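Local structure of DYNE8 (Micromonospora chersina, 4AMM) at residues L177-A182 / V324-G329; V65-R70 / R87-V92; A150-S155 / D192-L197; P104-P109 / A145-A150. The protein serves as the acyltransferase domain of the iterative polyketide synthase in dynemicin enediyne biosynthesis, probably loading acyl building blocks for the growing chain. One frame throughout, in Å; residues are numbered along the deposited sequence.

In the fold
Interactions 1, 3 and 4 cluster around the beginning of helix 178-185, with centres 11 to 13 Å apart. Interaction 2 lies on the far side of the chain's centre, at least 33 Å from each of them between centres. Interaction 1 is buried; the other three are partly buried. Interactions 3 and 4 share Ala150 and both use helix 144-165. Interaction 1 touches each of them through Leu177. Chemistry follows place. Interaction 3 is apolar helix packing. Interactions 1 and 4 each set a glutamine amide against carbon, while its polar bonds go elsewhere. Interaction 2 has an apolar part under a surface-lying arginine and packs a helix on a small antiparallel sheet.

Interaction 1: residues L177-A182 / V324-G329; sequences LGELAA and VRQLTG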
loop_
_atom_site.group_PDB
_atom_site.type_symbol
_atom_site.label_atom_id
_atom_site.label_comp_id
_atom_site.label_asym_id
_atom_site.label_seq_id
_atom_site.Cartn_x
_atom_site.Cartn_y
_atom_site.Cartn_z
ATOM N N LEU A 177 -2.715 9.012 -7.257
ATOM C CA LEU A 177 -1.327 9.287 -7.529
ATOM C C LEU A 177 -0.492 8.016 -7.725
ATOM O O LEU A 177 0.446 7.979 -8.550
ATOM C CB LEU A 177 -0.726 10.122 -6.362
ATOM C CG LEU A 177 0.773 10.381 -6.410
ATOM C CD1 LEU A 177 1.166 11.231 -7.652
ATOM C CD2 LEU A 177 1.178 11.032 -5.115
ATOM N N GLY A 178 -0.753 7.017 -6.877
ATOM C CA GLY A 178 0.063 5.775 -6.972
ATOM C C GLY A 178 -0.030 5.085 -8.315
ATOM O O GLY A 178 0.887 4.277 -8.578
ATOM N N GLU A 179 -1.043 5.329 -9.115
ATOM C CA GLU A 179 -1.068 4.679 -10.449
ATOM C C GLU A 179 0.161 5.121 -11.217
ATOM O O GLU A 179 0.636 4.364 -12.061
ATOM C CB GLU A 179 -2.336 5.055 -11.156
ATOM C CG GLU A 179 -2.555 4.186 -12.451
ATOM C CD GLU A 179 -3.964 3.681 -12.578
ATOM O OE1 GLU A 179 -4.626 3.346 -11.573
ATOM O OE2 GLU A 179 -4.466 3.507 -13.741
ATOM N N LEU A 180 0.672 6.310 -11.049
ATOM C CA LEU A 180 1.944 6.749 -11.699
ATOM C C LEU A 180 3.114 5.857 -11.324
ATOM O O LEU A 180 3.880 5.414 -12.225
ATOM C CB LEU A 180 2.350 8.196 -11.394
ATOM C CG LEU A 180 1.571 9.247 -12.158
ATOM C CD1 LEU A 180 0.057 9.267 -11.810
ATOM C CD2 LEU A 180 2.212 10.601 -11.821
ATOM N N ALA A 181 3.235 5.483 -10.065
ATOM C CA ALA A 181 4.331 4.629 -9.611
ATOM C C ALA A 181 4.048 3.222 -10.126
ATOM O O ALA A 181 5.052 2.522 -10.522
ATOM C CB ALA A 181 4.407 4.637 -8.101
ATOM N N ALA A 182 2.815 2.729 -10.136
ATOM C CA ALA A 182 2.517 1.401 -10.656
ATOM C C ALA A 182 2.936 1.331 -12.134
ATOM O O ALA A 182 3.517 0.280 -12.553
ATOM C CB ALA A 182 1.048 1.019 -10.452
ATOM N N VAL A 324 -5.592 11.670 -17.467
ATOM C CA VAL A 324 -6.377 12.914 -17.449
ATOM C C VAL A 324 -7.728 12.617 -16.864
ATOM O O VAL A 324 -8.132 13.359 -15.904
ATOM C CB VAL A 324 -6.479 13.537 -18.895
ATOM C CG1 VAL A 324 -7.463 14.613 -18.901
ATOM C CG2 VAL A 324 -5.081 14.128 -19.319
ATOM N N ARG A 325 -8.493 11.647 -17.328
ATOM C CA ARG A 325 -9.779 11.343 -16.713
ATOM C C ARG A 325 -9.649 10.807 -15.300
ATOM O O ARG A 325 -10.660 10.812 -14.581
ATOM C CB ARG A 325 -10.679 10.493 -17.603
ATOM C CG ARG A 325 -10.285 9.071 -17.701
ATOM C CD ARG A 325 -11.468 8.363 -18.398
ATOM N NE ARG A 325 -11.209 6.930 -18.657
ATOM C CZ ARG A 325 -10.559 6.449 -19.710
ATOM N NH1 ARG A 325 -10.099 7.207 -20.688
ATOM N NH2 ARG A 325 -10.477 5.107 -19.819
ATOM N N GLN A 326 -8.479 10.358 -14.885
ATOM C CA GLN A 326 -8.251 9.995 -13.457
ATOM C C GLN A 326 -8.635 11.146 -12.577
ATOM O O GLN A 326 -9.190 10.855 -11.509
ATOM C CB GLN A 326 -6.820 9.709 -13.221
ATOM C CG GLN A 326 -6.508 9.301 -11.760
ATOM C CD GLN A 326 -5.135 8.776 -11.540
ATOM O OE1 GLN A 326 -4.158 9.449 -11.881
ATOM N NE2 GLN A 326 -5.010 7.583 -10.993
ATOM N N LEU A 327 -8.379 12.367 -12.978
ATOM C CA LEU A 327 -8.519 13.458 -12.000
ATOM C C LEU A 327 -9.967 13.816 -11.755
ATOM O O LEU A 327 -10.278 14.271 -10.651
ATOM C CB LEU A 327 -7.781 14.667 -12.473
ATOM C CG LEU A 327 -6.329 14.796 -11.967
ATOM C CD1 LEU A 327 -5.401 13.638 -12.134
ATOM C CD2 LEU A 327 -5.692 16.015 -12.553
ATOM N N THR A 328 -10.857 13.608 -12.753
ATOM C CA THR A 328 -12.219 13.987 -12.596
ATOM C C THR A 328 -13.138 12.864 -12.121
ATOM O O THR A 328 -14.199 13.055 -11.610
ATOM C CB THR A 328 -12.781 14.553 -13.913
ATOM O OG1 THR A 328 -12.402 13.642 -14.934
ATOM C CG2 THR A 328 -12.115 15.924 -14.213
ATOM N N GLY A 329 -12.722 11.632 -12.466
ATOM C CA GLY A 329 -13.479 10.425 -12.152
ATOM C C GLY A 329 -13.131 9.824 -10.776
ATOM O O GLY A 329 -12.128 10.209 -10.140
#
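The amide of Gln326 meets both partners at its edge, and neither sits over a face. NE2 of Gln326 meets CB of Glu179 at 3.7 Å, a little out of the amide plane. OE1 of Gln326 faces CD1 of Leu180, in that plane, at 4.2 Å. The chain of Gln326 is extended, with CG anti to the backbone N (chi1 -179°), and this carries the amide to the start of the other helix. The second flat group, the Glu179 carboxylate, turns elsewhere. Its OE2 is bonded to Ser307 OG and its OE1 to Thr308 N. The buried amide is also served from outside the pair. NE2 makes a weak hydrogen bond with Ser176 O, and OE1 a weak one with Arg201 NH2. Ser176 fits the nucleophile elbow of an acyltransferase, so the amide probably lies near the active site. Helix 178-185 follows this probable elbow, just after strand 171-174 of the parallel sheet. Its Leu180 rests on Leu197 of helix 191-206, and its Ala181 on helix 144-165. Helix 319-328 is backed by helix 283-294, where Leu327 packs on Ala285 and Leu289.

Interaction 2: residues V65-R70 / R87-V92; sequences VAALDR and RGLFLV
Ala67 and Arg70 of helix 61-76 pack on Leu89 at the G1 bulge of a beta hairpin, part of a small antiparallel sheet. The bulge pairs Gly88 and Leu89 against the single residue Asp84 of strand 81-84. The subdomain probably corresponds to the linker that precedes the acyltransferase core in related synthases. Leu89 has the largest share of the contact, and its two methyls have different partners. CD1 lies 4.1 Å from CB of Ala67, methyl against methyl. CD2 lies 3.8 Å from CB of Arg70, and the Arg70 chain runs on past it, from CD to NH1. The chi1 of Leu89 (167°) sets CG anti to the backbone N, which points the branched end at the helix. Arg70 bends at chi3 (67°) and folds over this methyl. CD2 of Leu89 sits 3.6 Å above one face of the Arg70 guanidinium, shifted toward its rim. At the edge of the same group, in its plane, CB of Arg87 lies 4.0 Å from NH1 of Arg70. The two guanidinium planes are 81° apart, and NH1 of Arg70 stays 5.7 Å from NE of Arg87. NH1 of Arg70 also forms a salt bridge with OD2 of Asp84. An alanine in place of Leu89 would remove both methyls, and the Arg70 guanidinium would probably lose its support on that face and turn more easily. The arginine is thus used twice, its flat side against carbon and NH1 toward the carboxylate of Asp84. That carboxylate probably also eases the nearness of the two positive charges.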
loop_
_atom_site.group_PDB
_atom_site.type_symbol
_atom_site.label_atom_id
_atom_site.label_comp_id
_atom_site.label_asym_id
_atom_site.label_seq_id
_atom_site.Cartn_x
_atom_site.Cartn_y
_atom_site.Cartn_z
ATOM N N VAL A 65 11.842 -15.363 19.875
ATOM C CA VAL A 65 11.354 -16.609 20.553
ATOM C C VAL A 65 9.858 -16.692 20.424
ATOM O O VAL A 65 9.327 -17.784 20.088
ATOM C CB VAL A 65 11.782 -16.618 22.045
ATOM C CG1 VAL A 65 11.115 -17.762 22.803
ATOM C CG2 VAL A 65 13.173 -16.718 22.090
ATOM N N ALA A 66 9.148 -15.564 20.642
ATOM C CA ALA A 66 7.694 -15.536 20.513
ATOM C C ALA A 66 7.251 -15.915 19.089
ATOM O O ALA A 66 6.326 -16.741 18.922
ATOM C CB ALA A 66 7.103 -14.147 20.866
ATOM N N ALA A 67 7.874 -15.293 18.074
ATOM C CA ALA A 67 7.559 -15.704 16.696
ATOM C C ALA A 67 7.830 -17.185 16.334
ATOM O O ALA A 67 7.012 -17.783 15.652
ATOM C CB ALA A 67 8.307 -14.787 15.690
ATOM N N LEU A 68 8.964 -17.691 16.819
ATOM C CA LEU A 68 9.236 -19.097 16.653
ATOM C C LEU A 68 8.170 -20.002 17.318
ATOM O O LEU A 68 7.781 -21.001 16.732
ATOM C CB LEU A 68 10.673 -19.433 17.091
ATOM C CG LEU A 68 11.756 -18.741 16.218
ATOM C CD1 LEU A 68 13.080 -18.764 16.901
ATOM C CD2 LEU A 68 11.908 -19.408 14.841
ATOM N N ASP A 69 7.783 -19.636 18.541
ATOM C CA ASP A 69 6.764 -20.383 19.244
ATOM C C ASP A 69 5.500 -20.460 18.421
ATOM O O ASP A 69 4.904 -21.536 18.308
ATOM C CB ASP A 69 6.503 -19.792 20.642
ATOM C CG ASP A 69 7.580 -20.126 21.612
ATOM O OD1 ASP A 69 8.303 -21.098 21.389
ATOM O OD2 ASP A 69 7.713 -19.404 22.626
ATOM N N ARG A 70 5.059 -19.334 17.847
ATOM C CA ARG A 70 3.892 -19.354 17.002
ATOM C C ARG A 70 4.049 -20.213 15.760
ATOM O O ARG A 70 3.169 -20.956 15.409
ATOM C CB ARG A 70 3.493 -17.926 16.603
ATOM C CG ARG A 70 2.856 -17.132 17.731
ATOM C CD ARG A 70 2.275 -15.858 17.050
ATOM N NE ARG A 70 1.160 -16.072 16.118
ATOM C CZ ARG A 70 0.608 -15.052 15.384
ATOM N NH1 ARG A 70 1.167 -13.866 15.428
ATOM N NH2 ARG A 70 -0.394 -15.224 14.560
ATOM N N ARG A 87 1.783 -8.583 12.813
ATOM C CA ARG A 87 2.829 -8.994 13.706
ATOM C C ARG A 87 4.184 -9.244 12.973
ATOM O O ARG A 87 5.106 -9.715 13.607
ATOM C CB ARG A 87 2.407 -10.161 14.572
ATOM C CG ARG A 87 1.168 -9.836 15.492
ATOM C CD ARG A 87 1.589 -9.022 16.671
ATOM N NE ARG A 87 0.457 -8.642 17.515
ATOM C CZ ARG A 87 -0.276 -7.554 17.354
ATOM N NH1 ARG A 87 -0.106 -6.643 16.361
ATOM N NH2 ARG A 87 -1.283 -7.354 18.265
ATOM N N GLY A 88 4.167 -9.056 11.674
ATOM C CA GLY A 88 5.394 -9.241 10.854
ATOM C C GLY A 88 5.917 -10.687 10.837
ATOM O O GLY A 88 7.138 -10.873 10.804
ATOM N N LEU A 89 5.010 -11.657 10.856
ATOM C CA LEU A 89 5.362 -13.052 10.999
ATOM C C LEU A 89 4.771 -13.800 9.876
ATOM O O LEU A 89 3.575 -13.711 9.615
ATOM C CB LEU A 89 4.774 -13.630 12.331
ATOM C CG LEU A 89 4.861 -15.146 12.358
ATOM C CD1 LEU A 89 6.324 -15.642 12.237
ATOM C CD2 LEU A 89 4.202 -15.598 13.682
ATOM N N PHE A 90 5.628 -14.536 9.106
ATOM C CA PHE A 90 5.158 -15.182 7.914
ATOM C C PHE A 90 5.793 -16.552 7.782
ATOM O O PHE A 90 7.020 -16.695 7.966
ATOM C CB PHE A 90 5.479 -14.378 6.670
ATOM C CG PHE A 90 5.014 -12.955 6.731
ATOM C CD1 PHE A 90 3.690 -12.605 6.311
ATOM C CD2 PHE A 90 5.822 -11.985 7.222
ATOM C CE1 PHE A 90 3.275 -11.291 6.396
ATOM C CE2 PHE A 90 5.423 -10.710 7.281
ATOM C CZ PHE A 90 4.116 -10.399 6.889
ATOM N N LEU A 91 4.970 -17.587 7.562
ATOM C CA LEU A 91 5.443 -19.000 7.449
ATOM C C LEU A 91 4.717 -19.610 6.313
ATOM O O LEU A 91 3.472 -19.605 6.281
ATOM C CB LEU A 91 5.154 -19.716 8.770
ATOM C CG LEU A 91 5.388 -21.215 8.840
ATOM C CD1 LEU A 91 4.629 -22.154 7.871
ATOM C CD2 LEU A 91 6.744 -21.639 8.858
ATOM N N VAL A 92 5.479 -20.209 5.377
ATOM C CA VAL A 92 4.829 -20.796 4.204
ATOM C C VAL A 92 5.537 -22.082 3.871
ATOM O O VAL A 92 6.751 -22.049 3.657
ATOM C CB VAL A 92 4.899 -19.822 2.993
ATOM C CG1 VAL A 92 4.285 -20.410 1.799
ATOM C CG2 VAL A 92 4.173 -18.518 3.291
#

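Interaction 3: residues A150-S155 / D192-L197; sequences AIIADS and DDTLAL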
loop_
_atom_site.group_PDB
_atom_site.type_symbol
_atom_site.label_atom_id
_atom_site.label_comp_id
_atom_site.label_asym_id
_atom_site.label_seq_id
_atom_site.Cartn_x
_atom_site.Cartn_y
_atom_site.Cartn_z
ATOM N N ALA A 150 6.959 14.072 -3.451
ATOM C CA ALA A 150 7.566 13.400 -2.293
ATOM C C ALA A 150 7.124 11.978 -2.184
ATOM O O ALA A 150 8.004 11.073 -2.004
ATOM C CB ALA A 150 7.279 14.130 -1.037
ATOM N N ILE A 151 5.826 11.710 -2.297
ATOM C CA ILE A 151 5.336 10.328 -2.183
ATOM C C ILE A 151 5.893 9.513 -3.340
ATOM O O ILE A 151 6.302 8.326 -3.129
ATOM C CB ILE A 151 3.845 10.369 -2.270
ATOM C CG1 ILE A 151 3.341 10.986 -0.928
ATOM C CG2 ILE A 151 3.228 8.972 -2.459
ATOM C CD1 ILE A 151 1.823 11.439 -1.000
ATOM N N ILE A 152 5.911 10.007 -4.575
ATOM C CA ILE A 152 6.387 9.244 -5.739
ATOM C C ILE A 152 7.887 9.019 -5.577
ATOM O O ILE A 152 8.324 7.881 -5.872
ATOM C CB ILE A 152 5.989 9.974 -7.029
ATOM C CG1 ILE A 152 4.506 9.875 -7.245
ATOM C CG2 ILE A 152 6.821 9.444 -8.179
ATOM C CD1 ILE A 152 4.037 8.391 -7.544
ATOM N N ALA A 153 8.650 9.952 -5.045
ATOM C CA ALA A 153 10.102 9.673 -4.841
ATOM C C ALA A 153 10.258 8.504 -3.874
ATOM O O ALA A 153 11.117 7.600 -4.129
ATOM C CB ALA A 153 10.797 10.926 -4.330
ATOM N N ASP A 154 9.495 8.424 -2.807
ATOM C CA ASP A 154 9.607 7.287 -1.856
ATOM C C ASP A 154 9.153 6.021 -2.551
ATOM O O ASP A 154 9.739 4.947 -2.342
ATOM C CB ASP A 154 8.844 7.508 -0.546
ATOM C CG ASP A 154 9.518 8.531 0.357
ATOM O OD1 ASP A 154 10.770 8.667 0.344
ATOM O OD2 ASP A 154 8.764 9.177 1.127
ATOM N N SER A 155 8.067 6.042 -3.320
ATOM C CA SER A 155 7.632 4.827 -4.086
ATOM C C SER A 155 8.722 4.365 -5.021
ATOM O O SER A 155 8.913 3.122 -5.216
ATOM C CB SER A 155 6.303 5.058 -4.782
ATOM O OG SER A 155 5.331 5.292 -3.747
ATOM N N ASP A 192 12.773 8.994 -13.763
ATOM C CA ASP A 192 12.926 10.465 -13.783
ATOM C C ASP A 192 11.688 11.119 -14.378
ATOM O O ASP A 192 11.240 12.139 -13.842
ATOM C CB ASP A 192 14.137 10.871 -14.628
ATOM C CG ASP A 192 15.470 10.553 -13.964
ATOM O OD1 ASP A 192 15.597 10.342 -12.714
ATOM O OD2 ASP A 192 16.454 10.519 -14.756
ATOM N N ASP A 193 11.139 10.539 -15.448
ATOM C CA ASP A 193 9.917 11.084 -16.085
ATOM C C ASP A 193 8.738 10.966 -15.114
ATOM O O ASP A 193 7.897 11.877 -15.059
ATOM C CB ASP A 193 9.633 10.426 -17.419
ATOM C CG ASP A 193 10.662 10.798 -18.481
ATOM O OD1 ASP A 193 11.416 11.782 -18.317
ATOM O OD2 ASP A 193 10.569 10.096 -19.508
ATOM N N THR A 194 8.665 9.876 -14.353
ATOM C CA THR A 194 7.561 9.687 -13.403
ATOM C C THR A 194 7.599 10.727 -12.308
ATOM O O THR A 194 6.544 11.269 -11.961
ATOM C CB THR A 194 7.647 8.280 -12.864
ATOM O OG1 THR A 194 7.517 7.344 -13.944
ATOM C CG2 THR A 194 6.481 7.993 -11.899
ATOM N N LEU A 195 8.761 10.998 -11.739
ATOM C CA LEU A 195 8.870 12.044 -10.733
ATOM C C LEU A 195 8.569 13.391 -11.341
ATOM O O LEU A 195 7.855 14.173 -10.665
ATOM C CB LEU A 195 10.281 11.970 -10.107
ATOM C CG LEU A 195 10.501 13.003 -9.060
ATOM C CD1 LEU A 195 9.606 12.810 -7.818
ATOM C CD2 LEU A 195 11.976 13.069 -8.609
ATOM N N ALA A 196 9.040 13.709 -12.551
ATOM C CA ALA A 196 8.748 14.948 -13.163
ATOM C C ALA A 196 7.223 15.096 -13.388
ATOM O O ALA A 196 6.656 16.178 -13.140
ATOM C CB ALA A 196 9.568 15.088 -14.471
ATOM N N LEU A 197 6.559 14.036 -13.810
ATOM C CA LEU A 197 5.130 14.089 -14.021
ATOM C C LEU A 197 4.414 14.272 -12.682
ATOM O O LEU A 197 3.417 15.007 -12.629
ATOM C CB LEU A 197 4.631 12.830 -14.723
ATOM C CG LEU A 197 3.153 12.734 -14.999
ATOM C CD1 LEU A 197 2.697 13.878 -15.909
ATOM C CD2 LEU A 197 2.875 11.382 -15.598
#
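Ile152 of helix 144-165 meets Thr194 and Leu195 of helix 191-206, and the side chains that meet across the two segments do so through carbon. The short segments run nearly antiparallel, at 160°, and their axes come within 9.2 Å. Methyl-to-methyl contacts come first. CG2 of Ile152 touches CG2 of Thr194 at 4.0 Å, the two side chains crossing at about a right angle. In Ile152 the branch anti to the backbone N is CG2, and this puts it against the other helix. The other branch of Ile152 goes elsewhere: CG1 touches Leu177, and CD1 touches Ala181 of helix 178-185. CD1 of Leu195 lies 4.1 Å from CB of Ala153 and 4.4 Å from CG2 of Ile152. The second kind is side chain against backbone. CG2 of Ile152 rests 4.2 Å from CA of Leu195. CD1 of Leu195 also approaches N of Ala153 at 4.1 Å, so it reaches down to the helix backbone beside a small residue. It touches Pro149 one turn earlier as well. Polar groups make no bond across the pair. OG1 of Thr194 is hydrogen-bonded to Asp190 O, four residues earlier, with a weak bond to Ser184 OG. Its rotation (chi1 -61°) turns the hydroxyl to those partners and presents the methyl to Ile152. The contact therefore probably rests on shape and partial apolar burial. With no directional bond between the helices, their spacing is probably set by the methyl groups between them, and the Thr194 hydroxyl, the polar group of the touching side chains, is bonded elsewhere.

Interaction 4: residues P104-P109 / A145-A150; sequences PGQAAP and AVAQPA
The amide nitrogen of Gln106 forms the tight part of this contact, packed against two residues of helix 144-165. NE2 of Gln106 lies 3.7 Å from CG of Gln148 and 3.8 Å from CB of Ala147. An extended chain brings it there, CG being anti to the backbone N (chi1 174°). The two glutamine side chains meet at a slant, and their amide planes are 60° apart. They do not bond to each other. Both instead reach Thr144, at the start of the helix, where NE2 of Gln106 and NE2 of Gln148 each form a hydrogen bond with OG1. The loose side lies farther along the loop, where Ala107 and Ala108 are exposed and stay clear of the helix. On the helix, Val146 is likewise exposed and makes no contact with the loop. The backbone is less regular here too. Pro149 has no N-H to give, the helix is kinked there, and the bond from Ala150 N to Val146 O is weak at 3.3 Å. The loop follows strand 99-103, and its Pro-Gly-Gln sequence resembles one that lies beside the active site in related acyltransferases. On the buried side, OE1 of Gln148 is bonded to NH1 of Arg201, which probably matches the arginine that holds the substrate carboxylate in malonyl-specific relatives. The Thr144 hydroxyl thus links two amides that share no bond; NE2 of Gln106 meets Gln148 through its CG. Gln148 is held at both ends of its amide, which probably fixes its rotation and steadies Arg201.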
loop_
_atom_site.group_PDB
_atom_site.type_symbol
_atom_site.label_atom_id
_atom_site.label_comp_id
_atom_site.label_asym_id
_atom_site.label_seq_id
_atom_site.Cartn_x
_atom_site.Cartn_y
_atom_site.Cartn_z
ATOM N N PRO A 104 0.747 3.628 -2.942
ATOM C CA PRO A 104 -0.171 4.587 -2.306
ATOM C C PRO A 104 -0.241 5.897 -3.018
ATOM O O PRO A 104 0.647 6.352 -3.788
ATOM C CB PRO A 104 0.474 4.774 -0.938
ATOM C CG PRO A 104 1.946 4.642 -1.217
ATOM C CD PRO A 104 2.018 3.460 -2.241
ATOM N N GLY A 105 -1.322 6.605 -2.655
ATOM C CA GLY A 105 -1.413 8.050 -3.040
ATOM C C GLY A 105 -1.209 8.914 -1.813
ATOM O O GLY A 105 -0.616 8.495 -0.772
ATOM N N GLN A 106 -1.727 10.137 -1.960
ATOM C CA GLN A 106 -1.610 11.074 -0.846
ATOM C C GLN A 106 -2.476 10.708 0.381
ATOM O O GLN A 106 -3.546 10.140 0.231
ATOM C CB GLN A 106 -1.776 12.484 -1.480
ATOM C CG GLN A 106 -1.833 13.627 -0.579
ATOM C CD GLN A 106 -2.191 14.880 -1.364
ATOM O OE1 GLN A 106 -3.249 15.478 -1.173
ATOM N NE2 GLN A 106 -1.349 15.243 -2.251
ATOM N N ALA A 107 -1.988 10.983 1.604
ATOM C CA ALA A 107 -2.723 10.785 2.863
ATOM C C ALA A 107 -4.054 11.530 2.820
ATOM O O ALA A 107 -4.179 12.547 2.147
ATOM C CB ALA A 107 -1.877 11.310 4.027
ATOM N N ALA A 108 -5.041 10.987 3.528
ATOM C CA ALA A 108 -6.377 11.536 3.573
ATOM C C ALA A 108 -6.790 11.901 5.024
ATOM O O ALA A 108 -7.622 11.206 5.610
ATOM C CB ALA A 108 -7.372 10.492 2.995
ATOM N N PRO A 109 -6.180 12.962 5.609
ATOM C CA PRO A 109 -6.435 13.198 7.045
ATOM C C PRO A 109 -7.855 13.660 7.313
ATOM O O PRO A 109 -8.490 14.253 6.490
ATOM C CB PRO A 109 -5.458 14.349 7.391
ATOM C CG PRO A 109 -5.209 15.039 5.984
ATOM C CD PRO A 109 -5.116 13.854 5.113
ATOM N N ALA A 145 1.184 20.123 -3.908
ATOM C CA ALA A 145 2.281 20.384 -4.884
ATOM C C ALA A 145 3.606 19.811 -4.334
ATOM O O ALA A 145 4.459 19.484 -5.083
ATOM C CB ALA A 145 2.407 21.882 -5.141
ATOM N N VAL A 146 3.721 19.747 -3.013
ATOM C CA VAL A 146 4.934 19.240 -2.345
ATOM C C VAL A 146 4.728 17.730 -2.128
ATOM O O VAL A 146 5.658 16.960 -2.404
ATOM C CB VAL A 146 5.168 19.933 -0.959
ATOM C CG1 VAL A 146 6.265 19.229 -0.169
ATOM C CG2 VAL A 146 5.532 21.437 -1.170
ATOM N N ALA A 147 3.545 17.286 -1.721
ATOM C CA ALA A 147 3.351 15.886 -1.328
ATOM C C ALA A 147 3.414 14.952 -2.502
ATOM O O ALA A 147 3.965 13.823 -2.312
ATOM C CB ALA A 147 2.034 15.743 -0.629
ATOM N N GLN A 148 2.868 15.300 -3.650
ATOM C CA GLN A 148 2.804 14.322 -4.740
ATOM C C GLN A 148 4.195 13.888 -5.174
ATOM O O GLN A 148 4.435 12.640 -5.199
ATOM C CB GLN A 148 1.933 14.819 -5.890
ATOM C CG GLN A 148 0.435 14.946 -5.477
ATOM C CD GLN A 148 -0.470 15.035 -6.654
ATOM O OE1 GLN A 148 -0.204 14.532 -7.720
ATOM N NE2 GLN A 148 -1.607 15.762 -6.481
ATOM N N PRO A 149 5.115 14.767 -5.465
ATOM C CA PRO A 149 6.477 14.289 -5.853
ATOM C C PRO A 149 7.170 13.627 -4.687
ATOM O O PRO A 149 7.965 12.687 -4.925
ATOM C CB PRO A 149 7.173 15.526 -6.378
ATOM C CG PRO A 149 6.355 16.727 -5.771
ATOM C CD PRO A 149 4.953 16.227 -5.675
ATOM N N ALA A 150 6.959 14.072 -3.451
ATOM C CA ALA A 150 7.566 13.400 -2.293
ATOM C C ALA A 150 7.124 11.978 -2.184
ATOM O O ALA A 150 8.004 11.073 -2.004
ATOM C CB ALA A 150 7.279 14.130 -1.037
#